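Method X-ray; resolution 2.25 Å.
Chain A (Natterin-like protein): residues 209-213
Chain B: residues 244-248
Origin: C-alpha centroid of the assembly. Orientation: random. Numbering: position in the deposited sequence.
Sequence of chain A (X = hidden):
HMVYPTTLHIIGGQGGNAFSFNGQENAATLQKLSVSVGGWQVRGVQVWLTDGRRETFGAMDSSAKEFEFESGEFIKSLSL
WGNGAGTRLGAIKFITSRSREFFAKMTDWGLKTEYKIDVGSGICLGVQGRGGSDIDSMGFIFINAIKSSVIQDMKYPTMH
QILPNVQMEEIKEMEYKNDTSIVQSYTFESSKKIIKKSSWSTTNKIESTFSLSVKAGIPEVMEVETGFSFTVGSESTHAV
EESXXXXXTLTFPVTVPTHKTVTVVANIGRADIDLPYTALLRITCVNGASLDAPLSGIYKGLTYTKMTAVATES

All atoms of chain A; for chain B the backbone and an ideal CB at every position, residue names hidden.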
# COMPACT_ATOMS: atom_id res chain seq x y z
N THR A 209 7.11 -14.11 6.34
CA THR A 209 8.06 -14.53 7.41
C THR A 209 9.03 -13.40 7.72
O THR A 209 9.34 -13.15 8.89
CB THR A 209 8.83 -15.79 6.98
OG1 THR A 209 7.91 -16.85 6.80
CG2 THR A 209 9.90 -16.20 7.96
N PHE A 210 9.51 -12.73 6.67
CA PHE A 210 10.44 -11.63 6.83
C PHE A 210 9.79 -10.30 6.52
O PHE A 210 8.73 -10.26 5.90
CB PHE A 210 11.64 -11.87 5.89
CG PHE A 210 12.30 -13.20 6.10
CD1 PHE A 210 13.14 -13.43 7.19
CD2 PHE A 210 12.09 -14.24 5.21
CE1 PHE A 210 13.70 -14.67 7.39
CE2 PHE A 210 12.67 -15.48 5.39
CZ PHE A 210 13.50 -15.69 6.48
N SER A 211 10.41 -9.18 6.93
CA SER A 211 9.97 -7.89 6.43
C SER A 211 10.87 -7.50 5.25
O SER A 211 12.00 -7.06 5.40
CB SER A 211 9.91 -6.80 7.51
OG SER A 211 11.17 -6.34 7.80
N LEU A 212 10.36 -7.74 4.05
CA LEU A 212 11.16 -7.58 2.82
C LEU A 212 11.16 -6.13 2.33
O LEU A 212 10.12 -5.46 2.40
CB LEU A 212 10.57 -8.44 1.71
CG LEU A 212 10.56 -9.93 1.95
CD1 LEU A 212 9.88 -10.64 0.84
CD2 LEU A 212 11.97 -10.49 2.13
N SER A 213 12.31 -5.64 1.90
CA SER A 213 12.38 -4.48 1.03
C SER A 213 13.20 -4.86 -0.20
O SER A 213 13.98 -5.82 -0.18
CB SER A 213 12.94 -3.23 1.72
OG SER A 213 14.19 -3.50 2.24
N UNK B 244 3.90 0.40 6.86
CA UNK B 244 5.36 0.45 6.86
C UNK B 244 5.87 -0.79 7.61
O UNK B 244 5.53 -1.01 8.79
CB UNK B 244 5.87 1.74 7.50
N UNK B 245 6.67 -1.60 6.94
CA UNK B 245 7.16 -2.84 7.50
C UNK B 245 8.57 -2.63 8.03
O UNK B 245 9.41 -2.02 7.38
CB UNK B 245 7.13 -3.96 6.46
N UNK B 246 8.86 -3.21 9.17
CA UNK B 246 10.16 -2.98 9.77
C UNK B 246 10.53 -4.20 10.64
O UNK B 246 9.67 -4.91 11.12
CB UNK B 246 10.16 -1.69 10.59
N UNK B 247 11.82 -4.40 10.86
CA UNK B 247 12.27 -5.31 11.86
C UNK B 247 12.88 -4.53 13.04
O UNK B 247 13.91 -3.91 12.92
CB UNK B 247 13.28 -6.29 11.26
N UNK B 248 12.21 -4.60 14.19
CA UNK B 248 12.68 -4.05 15.45
C UNK B 248 13.66 -5.03 16.12
O UNK B 248 13.51 -6.27 15.99
CB UNK B 248 11.50 -3.75 16.37

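Position 244 has extended backbone angles (phi/psi -130/122), and nothing of the chain A stretch lies within 5.5 Å of its ideal CB. The stretch therefore sets no preference, and almost any residue compatible with a strand would serve. The deposited residue is B:Glu244, whose chi1 and chi2 are both t; its side chain makes no contact with the chain A stretch.

Position 245 is more constrained. Its CA is 5.9 Å from the CA of A:Ser211, the nearest such pair, and its CA-to-CB bond points toward chain A, with the ideal CB 4.1 Å from A:Ser211 CB. The backbone is again extended (-99/139). At this separation a small residue such as Ser or Thr would fit beside A:Ser211, while a longer one has room to run along the chain toward the backbone NH of A:Leu212. That group favours an acceptor, which Glu or Gln could bring near it, with Asp or Asn at the edge of reach. The deposited residue is B:Glu245, with chi1 m and chi2 t. Its OE2 comes to 3.7 Å from A:Ser211 CA but remains 4.1 Å from A:Leu212 N, too far for a direct hydrogen bond. Water 2 spans the gap: its oxygen accepts from A:Leu212 N at 3.0 Å and lies 2.8 Å from B:Glu245 OE2, placed to donate to it.

At position 246 the CA-to-CB bond points away, as the alternation of a strand (-153/157) predicts, and the ideal CB has no atom of the chain A stretch within 5.5 Å. Many residues would fit, including long polar ones. It is B:Lys246, whose NZ turns back along its own strand to form a salt bridge with B:Glu244 OE2 at 3.5 Å, a weak hydrogen bond by its geometry.

Position 247 points toward chain A once more (-109/113), its ideal CB 4.1 Å from A:Ser211 OG. A hydroxyl nearby can both donate and accept, so a short polar side chain is well matched; Ser, Thr, Asn or Asp would suit, and Ala or Val could be accommodated at that CB distance without using the hydroxyl. The deposited residue is B:Thr247, chi1 m, which places its OG1 2.9 Å from A:Ser211 OG. Water 1 joins the two hydroxyls, its oxygen hydrogen-bonded to A:Ser211 OG at 2.6 Å and to B:Thr247 OG1 at 2.8 Å, so the three oxygens form a compact polar cluster.

Position 248 (-82/143) has no atom of the chain A stretch within 5.5 Å of its ideal CB, leaving the choice open. B:Glu248 makes no contact with the stretch and touches a crystal neighbour.

Chain B, residues 244-248: EEKTE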
# COMPACT_ATOMS: atom_id res chain seq x y z
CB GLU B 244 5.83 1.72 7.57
CG GLU B 244 7.34 1.90 7.58
CD GLU B 244 7.85 3.03 8.50
OE1 GLU B 244 7.09 3.58 9.34
OE2 GLU B 244 9.04 3.35 8.39
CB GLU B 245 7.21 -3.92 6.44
CG GLU B 245 5.88 -4.19 5.80
CD GLU B 245 5.76 -5.58 5.31
OE1 GLU B 245 4.65 -5.88 4.81
OE2 GLU B 245 6.77 -6.33 5.41
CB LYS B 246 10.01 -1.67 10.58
CG LYS B 246 11.16 -1.13 11.40
CD LYS B 246 11.13 0.41 11.47
CE LYS B 246 9.73 1.01 11.77
NZ LYS B 246 9.64 2.51 11.70
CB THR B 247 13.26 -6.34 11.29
OG1 THR B 247 12.66 -7.07 10.23
CG2 THR B 247 13.64 -7.33 12.32
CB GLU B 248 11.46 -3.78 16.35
CG GLU B 248 11.54 -2.56 17.20
CD GLU B 248 11.71 -1.25 16.43
OE1 GLU B 248 12.46 -0.43 16.94
OE2 GLU B 248 11.10 -1.05 15.36
O HOH W 1 13.70 -6.63 7.64
O HOH W 2 7.45 -8.48 3.76
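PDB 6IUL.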